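Local coordinates for abhydrolase domain-containing protein (Exiguobacterium antarcticum, PDB 5H3H) that hydrolyses esters as an alpha/beta-hydrolase-fold esterase, and probably also has perhydrolase activity, with ethaneperoxoic acid bound in its pocket, at residues I52-R57 with S76-V81; Y69-M74 with A193-D198; A123-T128 with D200-L205. All blocks are in the same frame, centred on the assembly; numbering follows the deposited sequence.

Contact 1: I52-R57 with S76-V81; sequences IGVDYR and SDINEV
With CG in the crowded position between its backbone N and carbonyl carbon (chi1 56°) and the chain bent at chi3 (81°), Arg-57 sends its guanidinium back to helix 71-85, where Asp-77 holds CG anti to its own carbonyl carbon and meets it. The helix packs on the central sheet of the alpha/beta hydrolase fold; the short axes of 52-54 and 76-81 run roughly antiparallel, 10.8 Å apart at closest approach. The salt bridge is side-on: Arg-57 NE reaches Asp-77 OD2 at 2.7 Å, and Arg-57 NH1 reaches Asp-77 OD1 at 2.9 Å. Both oxygens use their syn lone pairs and the two planes differ by only 6°, so the paired bonds fix the rotation of both buried groups. Arg-57 NH2 turns to Asp-9 and to the carbonyl of Thr-67, so the cation is shared by two carboxylates and would probably help to keep both ionised.

Earlier in the chain, on the strand itself, the contact is apolar. The two methyls of Val-54 divide the helix between them, Val-54 CG1 resting on Val-81 CG2 at 3.9 Å and CG2 on Ile-78 CD1. That same CD1 also lies at the ring edge of Tyr-56, whose hydroxyl bonds to the carbonyl of His-28. A water completes the polar end, donating to Asp-77 OD2 at 2.6 Å and accepting from Arg-57 N at 3.1 Å.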
loop_
_atom_site.group_PDB
_atom_site.type_symbol
_atom_site.label_atom_id
_atom_site.label_comp_id
_atom_site.label_asym_id
_atom_site.label_seq_id
_atom_site.Cartn_x
_atom_site.Cartn_y
_atom_site.Cartn_z
ATOM N N ILE B 52 5.616 21.817 2.872
ATOM C CA ILE B 52 4.343 21.375 3.350
ATOM C C ILE B 52 4.587 20.849 4.778
ATOM O O ILE B 52 4.964 19.739 4.949
ATOM C CB ILE B 52 3.694 20.330 2.438
ATOM C CG1 ILE B 52 3.341 20.926 1.056
ATOM C CG2 ILE B 52 2.434 19.770 3.068
ATOM C CD1 ILE B 52 4.192 20.363 -0.043
ATOM N N GLY B 53 4.359 21.685 5.785
ATOM C CA GLY B 53 4.623 21.294 7.179
ATOM C C GLY B 53 3.300 20.974 7.830
ATOM O O GLY B 53 2.488 21.888 8.001
ATOM N N VAL B 54 3.087 19.712 8.136
ATOM C CA VAL B 54 1.844 19.283 8.746
ATOM C C VAL B 54 1.897 19.441 10.268
ATOM O O VAL B 54 2.945 19.111 10.907
ATOM C CB VAL B 54 1.444 17.857 8.393
ATOM C CG1 VAL B 54 1.480 17.604 6.872
ATOM C CG2 VAL B 54 2.290 16.863 9.118
ATOM N N ASP B 55 0.823 19.967 10.861
ATOM C CA ASP B 55 0.674 19.874 12.348
ATOM C C ASP B 55 -0.222 18.708 12.542
ATOM O O ASP B 55 -1.345 18.765 12.027
ATOM C CB ASP B 55 0.005 21.114 12.960
ATOM C CG ASP B 55 0.885 22.372 12.963
ATOM O OD1 ASP B 55 2.111 22.311 12.687
ATOM O OD2 ASP B 55 0.344 23.442 13.287
ATOM N N TYR B 56 0.198 17.659 13.240
ATOM C CA TYR B 56 -0.683 16.534 13.460
ATOM C C TYR B 56 -1.859 16.983 14.288
ATOM O O TYR B 56 -1.793 18.007 15.028
ATOM C CB TYR B 56 -0.053 15.343 14.189
ATOM C CG TYR B 56 1.265 14.928 13.705
ATOM C CD1 TYR B 56 1.456 14.452 12.418
ATOM C CD2 TYR B 56 2.336 14.907 14.578
ATOM C CE1 TYR B 56 2.733 14.063 11.980
ATOM C CE2 TYR B 56 3.578 14.514 14.169
ATOM C CZ TYR B 56 3.796 14.113 12.871
ATOM O OH TYR B 56 5.087 13.765 12.574
ATOM N N ARG B 57 -2.905 16.173 14.230
ATOM C CA ARG B 57 -3.948 16.293 15.219
ATOM C C ARG B 57 -3.301 16.347 16.613
ATOM O O ARG B 57 -2.391 15.601 16.912
ATOM C CB ARG B 57 -4.965 15.174 15.197
ATOM C CG ARG B 57 -4.479 13.775 15.333
ATOM C CD ARG B 57 -5.691 12.848 15.379
ATOM N NE ARG B 57 -6.248 12.541 14.066
ATOM C CZ ARG B 57 -7.424 11.935 13.868
ATOM N NH1 ARG B 57 -7.829 11.662 12.610
ATOM N NH2 ARG B 57 -8.215 11.615 14.894
ATOM N N SER B 76 -3.054 7.798 8.197
ATOM C CA SER B 76 -4.289 8.131 7.421
ATOM C C SER B 76 -4.428 9.631 7.235
ATOM O O SER B 76 -4.801 10.082 6.142
ATOM C CB SER B 76 -5.546 7.553 8.058
ATOM O OG SER B 76 -6.657 7.905 7.265
ATOM N N ASP B 77 -4.086 10.411 8.283
ATOM C CA ASP B 77 -4.150 11.887 8.166
ATOM C C ASP B 77 -3.161 12.357 7.162
ATOM O O ASP B 77 -3.444 13.232 6.380
ATOM C CB ASP B 77 -3.930 12.668 9.477
ATOM C CG ASP B 77 -5.007 12.384 10.567
ATOM O OD1 ASP B 77 -6.109 11.894 10.257
ATOM O OD2 ASP B 77 -4.743 12.639 11.773
ATOM N N ILE B 78 -1.970 11.767 7.153
ATOM C CA ILE B 78 -0.995 12.170 6.130
ATOM C C ILE B 78 -1.524 11.841 4.706
ATOM O O ILE B 78 -1.341 12.646 3.820
ATOM C CB ILE B 78 0.377 11.551 6.338
ATOM C CG1 ILE B 78 0.905 11.966 7.747
ATOM C CG2 ILE B 78 1.335 11.944 5.218
ATOM C CD1 ILE B 78 0.723 13.418 8.125
ATOM N N ASN B 79 -2.175 10.702 4.560
ATOM C CA ASN B 79 -2.779 10.320 3.271
ATOM C C ASN B 79 -3.750 11.361 2.838
ATOM O O ASN B 79 -3.684 11.821 1.713
ATOM C CB ASN B 79 -3.449 8.955 3.324
ATOM C CG ASN B 79 -4.072 8.549 1.977
ATOM O OD1 ASN B 79 -3.370 8.362 0.958
ATOM N ND2 ASN B 79 -5.392 8.451 1.958
ATOM N N GLU B 80 -4.590 11.825 3.760
ATOM C CA GLU B 80 -5.470 12.927 3.452
ATOM C C GLU B 80 -4.761 14.212 3.029
ATOM O O GLU B 80 -5.161 14.843 2.078
ATOM C CB GLU B 80 -6.491 13.172 4.585
ATOM C CG GLU B 80 -7.351 11.952 4.837
ATOM C CD GLU B 80 -8.119 11.534 3.587
ATOM O OE1 GLU B 80 -8.635 12.466 2.885
ATOM O OE2 GLU B 80 -8.198 10.299 3.352
ATOM N N VAL B 81 -3.685 14.589 3.695
ATOM C CA VAL B 81 -2.979 15.789 3.330
ATOM C C VAL B 81 -2.543 15.718 1.865
ATOM O O VAL B 81 -2.808 16.630 1.082
ATOM C CB VAL B 81 -1.706 16.031 4.228
ATOM C CG1 VAL B 81 -0.822 17.085 3.610
ATOM C CG2 VAL B 81 -2.092 16.438 5.669
HETATM O O HOH W 1 -2.448 13.857 12.257
#

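Contact 2: Y69-M74 with A193-D198; sequences YDYTTM and AIALRD
The ring of Tyr-71 meets the methyl of Ala-195 obliquely, Tyr-71 CE1 lying 4.0 Å from Ala-195 CB, while the guanidinium of Arg-197 has Ile-194 CG1 over one face, offset toward the rim, and Asp-198 CG in plane at its edge, Arg-197 NH1 meeting Asp-198 OD2 from above the carboxylate plane. The contact joins the start of helix 71-85, in the alpha/beta hydrolase core, to the last turn of helix 186-198, which brings Leu-196 to the ethaneperoxoic acid pocket. Tyr-71, with CG anti to its carbonyl carbon (chi1 -73°), extends past Ala-195 so that its OH comes to 3.3 Å from Leu-196 CD2. Leu-196 itself starts out away from 69-74, and its branch end turns back to the phenol; because the same side chain touches the bound ligand, Tyr-71 stands behind a wall of the pocket as a second-shell residue.

Ala-195 is the small residue that lets the backbones close in, its CA lying 5.2 Å from Asp-70 CA. Ala-195 CB sits 3.5 Å from Tyr-69 O, a buried acceptor that has no polar partner in the model. The Arg-197 side chain sets out away from 69-74 and touches helix 139-149, where Asp-143 forms a second salt bridge.

Asp-70 is the N-cap of helix 71-85. Its carboxylate spans the first turn with two bonds: Thr-73 OG1 donates to the syn lone pair of Asp-70 OD1, and Thr-73 N meets Asp-70 OD2 at 2.9 Å from above the carboxylate plane, the N-H pointing almost straight at it (167°).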
loop_
_atom_site.group_PDB
_atom_site.type_symbol
_atom_site.label_atom_id
_atom_site.label_comp_id
_atom_site.label_asym_id
_atom_site.label_seq_id
_atom_site.Cartn_x
_atom_site.Cartn_y
_atom_site.Cartn_z
ATOM N N TYR B 69 -4.386 8.863 17.797
ATOM C CA TYR B 69 -2.962 9.217 17.846
ATOM C C TYR B 69 -2.058 8.045 17.507
ATOM O O TYR B 69 -0.824 8.199 17.444
ATOM C CB TYR B 69 -2.632 9.881 19.209
ATOM C CG TYR B 69 -3.388 11.182 19.385
ATOM C CD1 TYR B 69 -2.861 12.371 18.946
ATOM C CD2 TYR B 69 -4.654 11.206 19.909
ATOM C CE1 TYR B 69 -3.562 13.550 19.054
ATOM C CE2 TYR B 69 -5.349 12.358 20.013
ATOM C CZ TYR B 69 -4.792 13.544 19.615
ATOM O OH TYR B 69 -5.481 14.726 19.687
ATOM N N ASP B 70 -2.686 6.883 17.275
ATOM C CA ASP B 70 -2.018 5.653 16.808
ATOM C C ASP B 70 -1.487 5.916 15.419
ATOM O O ASP B 70 -1.969 6.843 14.714
ATOM C CB ASP B 70 -3.001 4.480 16.832
ATOM C CG ASP B 70 -4.239 4.741 15.950
ATOM O OD1 ASP B 70 -5.147 5.465 16.420
ATOM O OD2 ASP B 70 -4.264 4.285 14.778
ATOM N N TYR B 71 -0.420 5.247 15.051
ATOM C CA TYR B 71 0.283 5.607 13.779
ATOM C C TYR B 71 -0.602 5.293 12.591
ATOM O O TYR B 71 -0.535 5.999 11.584
ATOM C CB TYR B 71 1.600 4.894 13.632
ATOM C CG TYR B 71 2.737 5.385 14.542
ATOM C CD1 TYR B 71 2.550 6.398 15.488
ATOM C CD2 TYR B 71 3.979 4.788 14.501
ATOM C CE1 TYR B 71 3.597 6.797 16.343
ATOM C CE2 TYR B 71 5.025 5.194 15.349
ATOM C CZ TYR B 71 4.810 6.191 16.272
ATOM O OH TYR B 71 5.829 6.622 17.087
ATOM N N THR B 72 -1.440 4.253 12.701
ATOM C CA THR B 72 -2.395 3.967 11.607
ATOM C C THR B 72 -3.254 5.190 11.321
ATOM O O THR B 72 -3.269 5.650 10.204
ATOM C CB THR B 72 -3.289 2.744 11.877
ATOM O OG1 THR B 72 -2.469 1.568 11.961
ATOM C CG2 THR B 72 -4.349 2.568 10.745
ATOM N N THR B 73 -3.984 5.706 12.316
ATOM C CA THR B 73 -4.825 6.894 12.095
ATOM C C THR B 73 -3.987 8.101 11.675
ATOM O O THR B 73 -4.388 8.880 10.878
ATOM C CB THR B 73 -5.635 7.305 13.377
ATOM O OG1 THR B 73 -6.422 6.202 13.880
ATOM C CG2 THR B 73 -6.588 8.458 13.071
ATOM N N MET B 74 -2.840 8.311 12.295
ATOM C CA MET B 74 -1.948 9.454 11.938
ATOM C C MET B 74 -1.463 9.396 10.478
ATOM O O MET B 74 -1.386 10.428 9.806
ATOM C CB MET B 74 -0.694 9.424 12.850
ATOM C CG MET B 74 -0.915 9.731 14.349
ATOM S SD MET B 74 -1.266 11.476 14.709
ATOM C CE MET B 74 -2.993 11.320 14.354
ATOM N N ALA B 193 2.379 9.767 23.159
ATOM C CA ALA B 193 3.307 8.997 24.042
ATOM C C ALA B 193 2.932 7.533 24.174
ATOM O O ALA B 193 3.810 6.698 24.170
ATOM C CB ALA B 193 3.396 9.619 25.437
ATOM N N ILE B 194 1.635 7.220 24.233
ATOM C CA ILE B 194 1.141 5.829 24.282
ATOM C C ILE B 194 1.465 5.080 22.958
ATOM O O ILE B 194 1.885 3.938 22.984
ATOM C CB ILE B 194 -0.365 5.798 24.643
ATOM C CG1 ILE B 194 -0.516 6.149 26.121
ATOM C CG2 ILE B 194 -1.069 4.469 24.252
ATOM C CD1 ILE B 194 -1.959 6.204 26.600
ATOM N N ALA B 195 1.260 5.741 21.826
ATOM C CA ALA B 195 1.649 5.203 20.525
ATOM C C ALA B 195 3.173 5.047 20.457
ATOM O O ALA B 195 3.685 4.005 19.999
ATOM C CB ALA B 195 1.131 6.113 19.432
ATOM N N LEU B 196 3.912 6.050 20.933
ATOM C CA LEU B 196 5.377 5.889 21.034
ATOM C C LEU B 196 5.730 4.659 21.846
ATOM O O LEU B 196 6.622 3.882 21.472
ATOM C CB LEU B 196 6.128 7.115 21.574
ATOM C CG LEU B 196 6.353 8.239 20.564
ATOM C CD1 LEU B 196 6.511 9.562 21.298
ATOM C CD2 LEU B 196 7.521 7.978 19.631
ATOM N N ARG B 197 4.994 4.424 22.927
ATOM C CA ARG B 197 5.375 3.330 23.747
ATOM C C ARG B 197 5.159 2.005 23.024
ATOM O O ARG B 197 5.993 1.117 23.122
ATOM C CB ARG B 197 4.683 3.393 25.123
ATOM C CG ARG B 197 3.332 2.800 25.347
ATOM C CD ARG B 197 3.319 1.938 26.638
ATOM N NE ARG B 197 2.531 2.555 27.678
ATOM C CZ ARG B 197 1.200 2.587 27.741
ATOM N NH1 ARG B 197 0.425 2.043 26.801
ATOM N NH2 ARG B 197 0.650 3.197 28.766
ATOM N N ASP B 198 4.069 1.917 22.269
ATOM C CA ASP B 198 3.513 0.616 21.869
ATOM C C ASP B 198 3.749 0.229 20.417
ATOM O O ASP B 198 3.717 -0.957 20.115
ATOM C CB ASP B 198 2.011 0.578 22.091
ATOM C CG ASP B 198 1.610 0.521 23.554
ATOM O OD1 ASP B 198 2.424 0.234 24.472
ATOM O OD2 ASP B 198 0.431 0.789 23.805
#

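Contact 3: A123-T128 with D200-L205; sequences AAPVFT and DLRDGL
Pro-125 lays its ring across the aliphatic part of Arg-202, Pro-125 CB approaching Arg-202 CG to 3.6 Å with the two side chains at about a right angle. Pro-125 CG and CD reach on to Leu-205, CG lying 3.8 Å from Leu-205 CD1. The ring is thus packed by two residues of the loop 200-205, and Val-230 and Met-231 of helix 225-234 also touch it. A cis peptide bond precedes Pro-125, and its carbonyl oxygen, Pro-125 O, accepts from Leu-201 N at 2.7 Å, in the carbonyl plane and nearly straight (171°). This backbone bond ties together two loops of the alpha/beta hydrolase fold: the one leaving strand 114-120, which carries the ligand-pocket residue Phe-127, and the one that leads from helix 186-198 back to strand 211-217.

The loop 200-205 is shaped by Asp-200. Asp-200 OD1 accepts from Arg-202 N at 2.8 Å, forming an Asx turn. Asp-200 OD1 also accepts from Arg-202 NE at 3.2 Å, while Asp-200 OD2 takes Arg-202 NH2 at 2.9 Å. Arg-202 NE and NH2 both approach from above the carboxylate plane, although the oxygens lie in the guanidinium plane. Val-126 CG2 rests against this pair, 3.8 Å from Arg-202 NE. An alanine at Asp-200 would lose the Asx turn and the side-on grip on the guanidinium, and would probably loosen the arginine chain that packs on Pro-125. Asp-131 binds the remaining Arg-202 NH1, so two carboxylates probably fix the guanidinium, and with it the aliphatic stem against Pro-125.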
loop_
_atom_site.group_PDB
_atom_site.type_symbol
_atom_site.label_atom_id
_atom_site.label_comp_id
_atom_site.label_asym_id
_atom_site.label_seq_id
_atom_site.Cartn_x
_atom_site.Cartn_y
_atom_site.Cartn_z
ATOM N N ALA B 123 11.957 7.679 15.401
ATOM C CA ALA B 123 11.483 6.728 16.406
ATOM C C ALA B 123 11.054 5.433 15.726
ATOM O O ALA B 123 9.889 5.055 15.679
ATOM C CB ALA B 123 10.352 7.326 17.200
ATOM N N ALA B 124 12.026 4.732 15.198
ATOM C CA ALA B 124 11.734 3.527 14.398
ATOM C C ALA B 124 12.946 2.629 14.337
ATOM O O ALA B 124 14.047 3.135 14.422
ATOM C CB ALA B 124 11.275 3.878 12.994
ATOM N N PRO B 125 12.727 1.317 14.185
ATOM C CA PRO B 125 11.364 0.684 14.063
ATOM C C PRO B 125 10.489 0.597 15.306
ATOM O O PRO B 125 9.272 0.302 15.185
ATOM C CB PRO B 125 11.675 -0.766 13.599
ATOM C CG PRO B 125 13.155 -0.930 13.759
ATOM C CD PRO B 125 13.751 0.458 13.563
ATOM N N VAL B 126 11.087 0.821 16.475
ATOM C CA VAL B 126 10.370 0.840 17.717
ATOM C C VAL B 126 11.085 1.861 18.554
ATOM O O VAL B 126 12.296 1.987 18.520
ATOM C CB VAL B 126 10.414 -0.491 18.495
ATOM C CG1 VAL B 126 9.160 -0.646 19.351
ATOM C CG2 VAL B 126 10.592 -1.700 17.595
ATOM N N PHE B 127 10.309 2.603 19.312
ATOM C CA PHE B 127 10.892 3.649 20.189
ATOM C C PHE B 127 11.310 3.074 21.558
ATOM O O PHE B 127 12.108 3.683 22.263
ATOM C CB PHE B 127 9.853 4.786 20.374
ATOM C CG PHE B 127 10.327 5.945 21.222
ATOM C CD1 PHE B 127 11.344 6.760 20.789
ATOM C CD2 PHE B 127 9.707 6.225 22.444
ATOM C CE1 PHE B 127 11.772 7.835 21.542
ATOM C CE2 PHE B 127 10.107 7.288 23.192
ATOM C CZ PHE B 127 11.143 8.115 22.741
ATOM N N THR B 128 10.683 1.976 21.942
ATOM C CA THR B 128 10.907 1.341 23.245
ATOM C C THR B 128 11.489 -0.083 23.077
ATOM O O THR B 128 11.396 -0.683 21.999
ATOM C CB THR B 128 9.615 1.365 24.111
ATOM O OG1 THR B 128 8.505 0.735 23.417
ATOM C CG2 THR B 128 9.292 2.829 24.447
ATOM N N ASP B 200 5.263 -0.697 16.747
ATOM C CA ASP B 200 6.389 -1.565 16.415
ATOM C C ASP B 200 6.357 -1.792 14.896
ATOM O O ASP B 200 5.472 -2.477 14.404
ATOM C CB ASP B 200 6.284 -2.904 17.210
ATOM C CG ASP B 200 7.195 -4.068 16.637
ATOM O OD1 ASP B 200 8.030 -3.870 15.693
ATOM O OD2 ASP B 200 7.063 -5.196 17.151
ATOM N N LEU B 201 7.286 -1.182 14.173
ATOM C CA LEU B 201 7.320 -1.293 12.723
ATOM C C LEU B 201 8.371 -2.277 12.215
ATOM O O LEU B 201 8.688 -2.241 11.022
ATOM C CB LEU B 201 7.576 0.082 12.084
ATOM C CG LEU B 201 6.640 1.213 12.534
ATOM C CD1 LEU B 201 7.054 2.536 11.920
ATOM C CD2 LEU B 201 5.191 0.930 12.196
ATOM N N ARG B 202 8.869 -3.195 13.057
ATOM C CA ARG B 202 9.987 -4.073 12.607
ATOM C C ARG B 202 9.644 -4.910 11.344
ATOM O O ARG B 202 10.378 -4.893 10.370
ATOM C CB ARG B 202 10.525 -4.967 13.740
ATOM C CG ARG B 202 11.430 -4.170 14.666
ATOM C CD ARG B 202 11.857 -4.978 15.842
ATOM N NE ARG B 202 10.669 -5.376 16.586
ATOM C CZ ARG B 202 10.635 -6.307 17.526
ATOM N NH1 ARG B 202 11.766 -6.929 17.906
ATOM N NH2 ARG B 202 9.462 -6.600 18.124
ATOM N N ASP B 203 8.501 -5.562 11.352
ATOM C CA ASP B 203 7.991 -6.306 10.173
ATOM C C ASP B 203 7.896 -5.488 8.884
ATOM O O ASP B 203 8.040 -6.023 7.778
ATOM C CB ASP B 203 6.582 -6.901 10.470
ATOM C CG ASP B 203 6.618 -8.354 10.976
ATOM O OD1 ASP B 203 7.702 -8.981 11.097
ATOM O OD2 ASP B 203 5.513 -8.890 11.229
ATOM N N GLY B 204 7.612 -4.198 9.016
ATOM C CA GLY B 204 7.328 -3.341 7.885
ATOM C C GLY B 204 8.531 -2.787 7.140
ATOM O O GLY B 204 8.419 -2.519 5.933
ATOM N N LEU B 205 9.643 -2.548 7.839
ATOM C CA LEU B 205 10.874 -2.010 7.225
ATOM C C LEU B 205 11.313 -2.653 5.916
ATOM O O LEU B 205 11.559 -1.952 4.938
ATOM C CB LEU B 205 12.062 -2.038 8.222
ATOM C CG LEU B 205 12.077 -1.113 9.453
ATOM C CD1 LEU B 205 13.493 -0.909 9.983
ATOM C CD2 LEU B 205 11.431 0.232 9.146
#

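How the contacts relate
All three contacts are largely buried, but their settings differ. Contact 1 lies in the sheet-and-helix core, every touching residue buried, and combines apolar packing with an ion pair between its segments. Contact 2, where helix 186-198 comes against that core, relies on van der Waals touches and has no polar bond between its two segments; its Asp-70 is partly exposed, as are Asp-200 and Arg-202 in contact 3. Contact 3 joins two loops through a backbone bond, and the Asp-200 to Arg-202 ion pair lies within 200-205. Contacts 1 and 2 share helix 71-85, and Met-74 CE packs on Arg-57 CG. Contacts 2 and 3 meet where Thr-128 OG1 probably hydrogen-bonds Arg-197 O; their Leu-196 and Phe-127 both touch the ligand.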